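PDB 1WVG: CDP-glucose 4,6-dehydratase from Salmonella enterica subsp. enterica serovar Typhi, which catalyses the dehydration of CDP-D-glucose to CDP-4-dehydro-6-deoxy-D-glucose, an NAD(+)-dependent step in making CDP-3,6-dideoxy-D-mannose for the lipopolysaccharide O-antigen. Local coordinates for residues G22-L27 against P47-I52; L29-A34 against C345-I350; T117-G122 against N173-P178. One frame throughout, in Å; residues are numbered along the deposited sequence.

Contact 1 (G22-L27 against P47-I52); sequences GSWLSL and PSLFEI
Leu49 reaches across to Ser23 and Trp24 on helix 20-31. Its CG lies anti to the backbone N (chi1 179°), which sends the branch across to the indole. Methyl CD2 sits over one face of the ring. It is 3.4 Å from the centroid of the five-membered ring of Trp24, 19° off the normal, a CH-pi contact. The methyl is displaced toward the rim, on the CD1-NE1 side; both atoms of Trp24 are 3.3 Å from Leu49 CD2. The same methyl also meets Ser23 CB at 3.6 Å.

Phe50 follows, and here the backbones come close: its CA is 5.4 Å from Ser23 CA. Ser23 OG lies 3.5 Å from Phe50 CB, at the edge of the phenyl ring and in its plane. OG is also near Phe50 N, but the angle is too poor for a hydrogen bond. Its polar partner is Gly19 O, one turn back. His17 meets the Phe50 ring nearly at right angles.

Gly19 and Gly22 belong to the GxxGxxG motif of the Rossmann fold, which runs into helix 20-31. The Ser23 side chain stays about 7 Å from the bound ADP-ribose and does not touch it. The indole N-H of Trp24 is spent on Gly199 O. Ser23 OG and Trp24 NE1 both find their hydrogen bonds outside the two segments, so the contact itself is apolar and CH-pi packing.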
loop_
_atom_site.group_PDB
_atom_site.type_symbol
_atom_site.label_atom_id
_atom_site.label_comp_id
_atom_site.label_asym_id
_atom_site.label_seq_id
_atom_site.Cartn_x
_atom_site.Cartn_y
_atom_site.Cartn_z
ATOM N N GLY A 22 -27.051 -20.921 -9.059
ATOM C CA GLY A 22 -27.329 -22.209 -8.436
ATOM C C GLY A 22 -27.876 -23.245 -9.373
ATOM O O GLY A 22 -27.445 -24.413 -9.390
ATOM N N SER A 23 -28.860 -22.784 -10.149
ATOM C CA SER A 23 -29.526 -23.654 -11.094
ATOM C C SER A 23 -28.585 -24.141 -12.146
ATOM O O SER A 23 -28.576 -25.311 -12.521
ATOM C CB SER A 23 -30.659 -22.921 -11.777
ATOM O OG SER A 23 -31.686 -22.769 -10.838
ATOM N N TRP A 24 -27.783 -23.223 -12.643
ATOM C CA TRP A 24 -26.838 -23.619 -13.677
ATOM C C TRP A 24 -25.800 -24.571 -13.093
ATOM O O TRP A 24 -25.391 -25.576 -13.706
ATOM C CB TRP A 24 -26.173 -22.396 -14.310
ATOM C CG TRP A 24 -26.952 -21.687 -15.385
ATOM C CD1 TRP A 24 -27.596 -20.501 -15.253
ATOM C CD2 TRP A 24 -27.097 -22.067 -16.753
ATOM N NE1 TRP A 24 -28.160 -20.108 -16.454
ATOM C CE2 TRP A 24 -27.852 -21.046 -17.406
ATOM C CE3 TRP A 24 -26.707 -23.180 -17.482
ATOM C CZ2 TRP A 24 -28.187 -21.113 -18.775
ATOM C CZ3 TRP A 24 -27.025 -23.237 -18.835
ATOM C CH2 TRP A 24 -27.744 -22.222 -19.486
ATOM N N LEU A 25 -25.405 -24.242 -11.876
ATOM C CA LEU A 25 -24.432 -25.107 -11.233
ATOM C C LEU A 25 -25.018 -26.481 -10.949
ATOM O O LEU A 25 -24.431 -27.530 -11.255
ATOM C CB LEU A 25 -23.882 -24.499 -9.909
ATOM C CG LEU A 25 -22.795 -25.375 -9.276
ATOM C CD1 LEU A 25 -21.631 -25.577 -10.239
ATOM C CD2 LEU A 25 -22.312 -24.770 -7.965
ATOM N N SER A 26 -26.183 -26.473 -10.323
ATOM C CA SER A 26 -26.781 -27.772 -10.004
ATOM C C SER A 26 -26.990 -28.655 -11.238
ATOM O O SER A 26 -26.731 -29.868 -11.283
ATOM C CB SER A 26 -28.067 -27.571 -9.229
ATOM O OG SER A 26 -27.805 -26.754 -8.109
ATOM N N LEU A 27 -27.470 -28.008 -12.277
ATOM C CA LEU A 27 -27.663 -28.691 -13.507
ATOM C C LEU A 27 -26.350 -29.298 -14.003
ATOM O O LEU A 27 -26.245 -30.498 -14.302
ATOM C CB LEU A 27 -28.150 -27.674 -14.503
ATOM C CG LEU A 27 -28.517 -28.356 -15.794
ATOM C CD1 LEU A 27 -29.524 -29.452 -15.481
ATOM C CD2 LEU A 27 -29.190 -27.325 -16.698
ATOM N N PRO A 47 -40.438 -15.696 -14.051
ATOM C CA PRO A 47 -40.015 -17.098 -14.088
ATOM C C PRO A 47 -38.660 -17.354 -13.384
ATOM O O PRO A 47 -38.017 -16.437 -12.859
ATOM C CB PRO A 47 -39.795 -17.412 -15.577
ATOM C CG PRO A 47 -39.942 -16.096 -16.345
ATOM C CD PRO A 47 -40.469 -15.041 -15.382
ATOM N N SER A 48 -38.240 -18.611 -13.396
ATOM C CA SER A 48 -37.002 -19.017 -12.786
ATOM C C SER A 48 -36.500 -20.229 -13.529
ATOM O O SER A 48 -37.232 -21.119 -13.937
ATOM C CB SER A 48 -37.138 -19.349 -11.314
ATOM O OG SER A 48 -37.324 -20.749 -11.239
ATOM N N LEU A 49 -35.204 -20.253 -13.721
ATOM C CA LEU A 49 -34.555 -21.344 -14.416
ATOM C C LEU A 49 -34.772 -22.658 -13.661
ATOM O O LEU A 49 -34.952 -23.744 -14.222
ATOM C CB LEU A 49 -33.038 -20.992 -14.608
ATOM C CG LEU A 49 -32.194 -22.057 -15.312
ATOM C CD1 LEU A 49 -32.545 -22.151 -16.798
ATOM C CD2 LEU A 49 -30.720 -21.698 -15.141
ATOM N N PHE A 50 -34.737 -22.531 -12.348
ATOM C CA PHE A 50 -34.930 -23.697 -11.541
ATOM C C PHE A 50 -36.219 -24.389 -11.966
ATOM O O PHE A 50 -36.277 -25.580 -12.309
ATOM C CB PHE A 50 -35.042 -23.297 -10.056
ATOM C CG PHE A 50 -34.992 -24.520 -9.149
ATOM C CD1 PHE A 50 -33.793 -25.210 -8.911
ATOM C CD2 PHE A 50 -36.161 -24.993 -8.544
ATOM C CE1 PHE A 50 -33.743 -26.341 -8.090
ATOM C CE2 PHE A 50 -36.135 -26.134 -7.734
ATOM C CZ PHE A 50 -34.926 -26.805 -7.506
ATOM N N GLU A 51 -37.265 -23.585 -11.908
ATOM C CA GLU A 51 -38.548 -24.109 -12.268
ATOM C C GLU A 51 -38.551 -24.537 -13.710
ATOM O O GLU A 51 -38.988 -25.635 -14.047
ATOM C CB GLU A 51 -39.665 -23.096 -12.000
ATOM C CG GLU A 51 -39.593 -22.432 -10.608
ATOM C CD GLU A 51 -40.203 -23.243 -9.482
ATOM O OE1 GLU A 51 -39.936 -24.432 -9.296
ATOM O OE2 GLU A 51 -41.030 -22.537 -8.726
ATOM N N ILE A 52 -38.062 -23.646 -14.567
ATOM C CA ILE A 52 -38.039 -23.913 -16.002
ATOM C C ILE A 52 -37.377 -25.231 -16.370
ATOM O O ILE A 52 -37.811 -25.916 -17.287
ATOM C CB ILE A 52 -37.436 -22.770 -16.846
ATOM C CG1 ILE A 52 -38.250 -21.477 -16.832
ATOM C CG2 ILE A 52 -37.235 -23.190 -18.290
ATOM C CD1 ILE A 52 -39.502 -21.592 -15.982
#

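Contact 2 (L29-A34 against C345-I350); sequences LTEMGA and CSKREI
Glu31 and Lys347 are the closest backbone positions of the two segments, with their CA atoms 8.3 Å apart, so side chains alone bridge the gap. Glu31 does most of the reaching. Its chain is fully drawn out: CG is anti to the backbone N (chi1 -175°), and chi2 is extended too. This carries the carboxylate to helix 342-355, where its two oxygens meet different residues.

OE1 lies alongside the aliphatic part of Lys347. It is 3.7 Å from Lys347 CD and a little farther from CB and CG. The lysine chain bends at chi3 and carries Lys347 NZ away, 5.5 Å from Glu31 OE1. No salt bridge forms, although the opposite charges probably attract at this range. OE2 meets methyl CG2 of Ile350 at 3.4 Å, as the two side chains slide past each other in opposite directions. OE2 also has a long, weak ion pair with Lys4. Ile350 itself packs inward on Leu27 and Trp28. On another side of the same helix, Glu349 forms a salt bridge with Arg328 and a hydrogen bond with His234.

A Schellman motif closes helix 20-31, with Gly33 at a positive phi of 101°. Ala34 N bonds back to Leu29 O at 3.1 Å, and Gly33 N bonds to Thr30 O at 2.9 Å. Leu29 O also accepts from Met32 N. The turn leads straight into strand 35-40, which pairs in parallel with strand 11-15. This is the first beta-alpha-beta crossover of the Rossmann fold, and the C-terminal helix 342-355 packs on its helix.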
loop_
_atom_site.group_PDB
_atom_site.type_symbol
_atom_site.label_atom_id
_atom_site.label_comp_id
_atom_site.label_asym_id
_atom_site.label_seq_id
_atom_site.Cartn_x
_atom_site.Cartn_y
_atom_site.Cartn_z
ATOM N N LEU A 29 -23.568 -29.919 -12.453
ATOM C CA LEU A 29 -23.157 -30.913 -11.478
ATOM C C LEU A 29 -23.927 -32.248 -11.590
ATOM O O LEU A 29 -23.342 -33.347 -11.642
ATOM C CB LEU A 29 -23.195 -30.331 -10.042
ATOM C CG LEU A 29 -21.956 -29.512 -9.624
ATOM C CD1 LEU A 29 -21.954 -29.165 -8.123
ATOM C CD2 LEU A 29 -20.651 -30.227 -10.003
ATOM N N THR A 30 -25.267 -32.175 -11.620
ATOM C CA THR A 30 -25.998 -33.438 -11.702
ATOM C C THR A 30 -25.701 -34.114 -13.013
ATOM O O THR A 30 -25.568 -35.333 -13.138
ATOM C CB THR A 30 -27.494 -33.287 -11.505
ATOM O OG1 THR A 30 -27.932 -32.515 -12.572
ATOM C CG2 THR A 30 -27.783 -32.536 -10.224
ATOM N N GLU A 31 -25.571 -33.280 -14.023
ATOM C CA GLU A 31 -25.247 -33.802 -15.326
ATOM C C GLU A 31 -23.931 -34.550 -15.304
ATOM O O GLU A 31 -23.725 -35.419 -16.148
ATOM C CB GLU A 31 -25.201 -32.701 -16.384
ATOM C CG GLU A 31 -24.972 -33.223 -17.814
ATOM C CD GLU A 31 -24.773 -32.099 -18.801
ATOM O OE1 GLU A 31 -25.671 -31.659 -19.507
ATOM O OE2 GLU A 31 -23.528 -31.642 -18.819
ATOM N N MET A 32 -23.055 -34.216 -14.343
ATOM C CA MET A 32 -21.765 -34.890 -14.276
ATOM C C MET A 32 -21.771 -36.136 -13.420
ATOM O O MET A 32 -20.743 -36.785 -13.225
ATOM C CB MET A 32 -20.592 -33.953 -13.952
ATOM C CG MET A 32 -20.239 -33.087 -15.149
ATOM S SD MET A 32 -18.777 -32.063 -14.861
ATOM C CE MET A 32 -19.280 -31.161 -13.381
ATOM N N GLY A 33 -22.951 -36.475 -12.910
ATOM C CA GLY A 33 -23.062 -37.673 -12.116
ATOM C C GLY A 33 -23.078 -37.412 -10.638
ATOM O O GLY A 33 -23.274 -38.346 -9.847
ATOM N N ALA A 34 -22.906 -36.140 -10.259
ATOM C CA ALA A 34 -22.913 -35.797 -8.836
ATOM C C ALA A 34 -24.267 -35.902 -8.128
ATOM O O ALA A 34 -25.350 -35.731 -8.734
ATOM C CB ALA A 34 -22.372 -34.378 -8.659
ATOM N N CYS A 345 -31.980 -27.045 -24.163
ATOM C CA CYS A 345 -31.107 -25.958 -24.619
ATOM C C CYS A 345 -29.975 -25.725 -23.617
ATOM O O CYS A 345 -28.813 -25.607 -23.992
ATOM C CB CYS A 345 -31.914 -24.655 -24.714
ATOM S SG CYS A 345 -33.100 -24.783 -26.074
ATOM N N SER A 346 -30.372 -25.639 -22.334
ATOM C CA SER A 346 -29.472 -25.428 -21.230
ATOM C C SER A 346 -28.452 -26.545 -21.236
ATOM O O SER A 346 -27.255 -26.298 -21.202
ATOM C CB SER A 346 -30.190 -25.228 -19.897
ATOM O OG SER A 346 -31.079 -24.107 -20.015
ATOM N N LYS A 347 -28.881 -27.797 -21.344
ATOM C CA LYS A 347 -27.894 -28.877 -21.402
ATOM C C LYS A 347 -26.942 -28.676 -22.555
ATOM O O LYS A 347 -25.739 -28.973 -22.494
ATOM C CB LYS A 347 -28.525 -30.266 -21.510
ATOM C CG LYS A 347 -29.249 -30.729 -20.242
ATOM C CD LYS A 347 -29.281 -32.248 -20.067
ATOM C CE LYS A 347 -30.607 -32.787 -19.540
ATOM N NZ LYS A 347 -30.528 -34.160 -18.991
ATOM N N ARG A 348 -27.483 -28.160 -23.646
ATOM C CA ARG A 348 -26.631 -27.924 -24.782
ATOM C C ARG A 348 -25.546 -26.864 -24.523
ATOM O O ARG A 348 -24.394 -26.951 -24.969
ATOM C CB ARG A 348 -27.447 -27.594 -26.021
ATOM C CG ARG A 348 -26.766 -28.144 -27.273
ATOM C CD ARG A 348 -27.368 -27.718 -28.607
ATOM N NE ARG A 348 -26.334 -27.526 -29.618
ATOM C CZ ARG A 348 -26.409 -26.710 -30.670
ATOM N NH1 ARG A 348 -27.498 -25.957 -30.947
ATOM N NH2 ARG A 348 -25.362 -26.648 -31.493
ATOM N N GLU A 349 -25.916 -25.806 -23.823
ATOM C CA GLU A 349 -24.895 -24.783 -23.573
ATOM C C GLU A 349 -23.723 -25.280 -22.768
ATOM O O GLU A 349 -22.585 -24.948 -23.114
ATOM C CB GLU A 349 -25.410 -23.468 -23.010
ATOM C CG GLU A 349 -26.215 -22.745 -24.082
ATOM C CD GLU A 349 -25.752 -21.349 -24.236
ATOM O OE1 GLU A 349 -25.712 -20.569 -23.290
ATOM O OE2 GLU A 349 -25.386 -21.097 -25.472
ATOM N N ILE A 350 -24.030 -26.068 -21.708
ATOM C CA ILE A 350 -23.037 -26.684 -20.815
ATOM C C ILE A 350 -22.117 -27.560 -21.679
ATOM O O ILE A 350 -20.892 -27.493 -21.641
ATOM C CB ILE A 350 -23.720 -27.459 -19.670
ATOM C CG1 ILE A 350 -24.559 -26.583 -18.746
ATOM C CG2 ILE A 350 -22.757 -28.313 -18.853
ATOM C CD1 ILE A 350 -25.008 -27.295 -17.459
#

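Contact 3 (T117-G122 against N173-P178); sequences TVKQVG and NSFFNP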
loop_
_atom_site.group_PDB
_atom_site.type_symbol
_atom_site.label_atom_id
_atom_site.label_comp_id
_atom_site.label_asym_id
_atom_site.label_seq_id
_atom_site.Cartn_x
_atom_site.Cartn_y
_atom_site.Cartn_z
ATOM N N THR A 117 -21.491 -24.751 10.554
ATOM C CA THR A 117 -22.128 -26.053 10.274
ATOM C C THR A 117 -21.131 -27.058 9.696
ATOM O O THR A 117 -21.088 -28.244 10.035
ATOM C CB THR A 117 -23.303 -25.868 9.328
ATOM N N VAL A 118 -20.294 -26.561 8.802
ATOM C CA VAL A 118 -19.297 -27.400 8.204
ATOM C C VAL A 118 -18.335 -27.896 9.268
ATOM O O VAL A 118 -17.918 -29.052 9.267
ATOM C CB VAL A 118 -18.567 -26.634 7.113
ATOM C CG1 VAL A 118 -17.302 -27.396 6.672
ATOM C CG2 VAL A 118 -19.523 -26.501 5.926
ATOM N N LYS A 119 -18.008 -26.994 10.194
ATOM C CA LYS A 119 -17.093 -27.344 11.273
ATOM C C LYS A 119 -17.662 -28.460 12.136
ATOM O O LYS A 119 -17.039 -29.489 12.374
ATOM C CB LYS A 119 -16.764 -26.126 12.110
ATOM C CG LYS A 119 -15.880 -26.420 13.324
ATOM C CD LYS A 119 -15.821 -25.274 14.345
ATOM C CE LYS A 119 -16.112 -25.661 15.797
ATOM N NZ LYS A 119 -16.406 -24.503 16.671
ATOM N N GLN A 120 -18.872 -28.266 12.605
ATOM C CA GLN A 120 -19.488 -29.267 13.445
ATOM C C GLN A 120 -19.748 -30.602 12.723
ATOM O O GLN A 120 -19.535 -31.668 13.286
ATOM C CB GLN A 120 -20.783 -28.721 14.027
ATOM C CG GLN A 120 -20.541 -27.462 14.847
ATOM C CD GLN A 120 -21.861 -26.954 15.411
ATOM O OE1 GLN A 120 -22.918 -27.594 15.305
ATOM N NE2 GLN A 120 -21.812 -25.786 16.013
ATOM N N VAL A 121 -20.218 -30.578 11.484
ATOM C CA VAL A 121 -20.500 -31.836 10.783
ATOM C C VAL A 121 -19.268 -32.693 10.469
ATOM O O VAL A 121 -19.254 -33.914 10.654
ATOM C CB VAL A 121 -21.334 -31.632 9.510
ATOM C CG1 VAL A 121 -21.628 -32.973 8.822
ATOM C CG2 VAL A 121 -22.630 -30.893 9.816
ATOM N N GLY A 122 -18.227 -32.074 9.960
ATOM C CA GLY A 122 -17.038 -32.840 9.635
ATOM C C GLY A 122 -17.135 -33.704 8.366
ATOM O O GLY A 122 -18.208 -33.931 7.804
ATOM N N ASN A 173 -8.497 -19.581 9.203
ATOM C CA ASN A 173 -7.406 -19.389 10.157
ATOM C C ASN A 173 -7.576 -20.143 11.456
ATOM O O ASN A 173 -6.689 -20.894 11.893
ATOM C CB ASN A 173 -7.103 -17.903 10.465
ATOM C CG ASN A 173 -6.180 -17.269 9.442
ATOM O OD1 ASN A 173 -5.311 -17.956 8.864
ATOM N ND2 ASN A 173 -6.362 -15.964 9.218
ATOM N N SER A 174 -8.717 -19.953 12.059
ATOM C CA SER A 174 -9.027 -20.552 13.340
ATOM C C SER A 174 -9.454 -22.000 13.371
ATOM O O SER A 174 -9.214 -22.677 14.382
ATOM C CB SER A 174 -10.211 -19.828 13.943
ATOM O OG SER A 174 -10.078 -18.439 13.819
ATOM N N PHE A 175 -10.159 -22.425 12.318
ATOM C CA PHE A 175 -10.686 -23.768 12.316
ATOM C C PHE A 175 -10.276 -24.720 11.203
ATOM O O PHE A 175 -10.307 -25.929 11.399
ATOM C CB PHE A 175 -12.202 -23.663 12.410
ATOM C CG PHE A 175 -12.701 -22.717 13.479
ATOM C CD1 PHE A 175 -13.510 -21.630 13.142
ATOM C CD2 PHE A 175 -12.416 -22.917 14.832
ATOM C CE1 PHE A 175 -14.017 -20.757 14.109
ATOM C CE2 PHE A 175 -12.900 -22.043 15.808
ATOM C CZ PHE A 175 -13.700 -20.954 15.453
ATOM N N PHE A 176 -9.937 -24.205 10.036
ATOM C CA PHE A 176 -9.529 -25.054 8.916
ATOM C C PHE A 176 -8.113 -24.657 8.527
ATOM O O PHE A 176 -7.798 -24.458 7.349
ATOM C CB PHE A 176 -10.474 -24.850 7.686
ATOM C CG PHE A 176 -11.939 -24.934 8.068
ATOM C CD1 PHE A 176 -12.805 -23.861 7.830
ATOM C CD2 PHE A 176 -12.472 -26.074 8.677
ATOM C CE1 PHE A 176 -14.151 -23.907 8.206
ATOM C CE2 PHE A 176 -13.820 -26.141 9.048
ATOM C CZ PHE A 176 -14.669 -25.056 8.808
ATOM N N ASN A 177 -7.253 -24.487 9.534
ATOM C CA ASN A 177 -5.923 -24.011 9.242
ATOM C C ASN A 177 -5.072 -24.931 8.378
ATOM O O ASN A 177 -4.854 -26.085 8.695
ATOM C CB ASN A 177 -5.211 -23.575 10.518
ATOM C CG ASN A 177 -4.041 -22.689 10.210
ATOM O OD1 ASN A 177 -3.079 -23.062 9.525
ATOM N ND2 ASN A 177 -4.152 -21.471 10.682
ATOM N N PRO A 178 -4.543 -24.431 7.269
ATOM C CA PRO A 178 -3.712 -25.300 6.444
ATOM C C PRO A 178 -2.679 -26.089 7.250
ATOM O O PRO A 178 -2.363 -27.222 6.902
ATOM C CB PRO A 178 -3.091 -24.415 5.355
ATOM C CG PRO A 178 -4.011 -23.194 5.258
ATOM C CD PRO A 178 -4.810 -23.130 6.573
#
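Lys119 lies over one face of the Phe175 ring. Its CD is 4.1 Å from Phe175 CG, offset toward the rim. Farther along, Lys119 NZ stands 4.7 Å from the centroid of the Phe175 ring, 23° off the normal, a cation-pi contact. CG of Lys119 is anti to the backbone N (chi1 176°), which points the chain at the phenylalanine, and a bend at chi3 keeps the ammonium above the ring.

Phe176 meets the base of the lysine and Val118. Its CZ is the atom that touches, 4.1 Å from Lys119 CB and as far from Val118 CG1. Both approach the ring obliquely. The side chains of Val118 and Phe176 cross at about a right angle. Phe176 CE2 also comes near the backbone at Lys119 CA.

A second shell probably helps to position these groups. Lys119 NZ forms a salt bridge with Glu116, one turn back on helix 100-121. The second face of the Phe175 ring is covered by Ser174 CB, so the ring is sandwiched. Phe171 meets it edge-to-face, and Pro100 of the second subunit packs on it. Phe176 rests on Val186, and Val118 on Ile124. Beyond Phe176, Asn177 ND2 donates to Asn173 O at 2.9 Å, nearly straight at 166°. The donor lies in the carbonyl plane, on a lone pair, and ties the chain back to helix 156-175 as it turns away.

The contact joins the C-terminal ends of helices 100-121 and 156-175 of the Rossmann domain. In extended short-chain dehydrogenases these two helices usually form the subunit interface, consistent with Pro100 and Tyr154 of the second subunit lying here. Its chemistry is weak and spread out: aliphatic, aromatic and cation-pi. The ammonium is paired with Glu116 and also faces the Phe175 ring, which probably helps to hold it there.

How the contacts relate
Contacts 1 and 2 both use helix 20-31, and they touch: Trp24 and Leu27 of the first meet Ser346 of the second, and Leu27 also meets Ile350. Contact 1 is buried near the bound ADP-ribose and is mainly apolar. Contact 2 lies at the far end of the same helix and is partly buried, and a carboxylate and a lysine chain take part. Contact 3 is separate, its centre about 30 Å from that of contact 1. It joins two other helices beside a neighbouring subunit, again partly buried. There the lysine charge faces an aromatic ring, whereas in contact 2 the ammonium turns away.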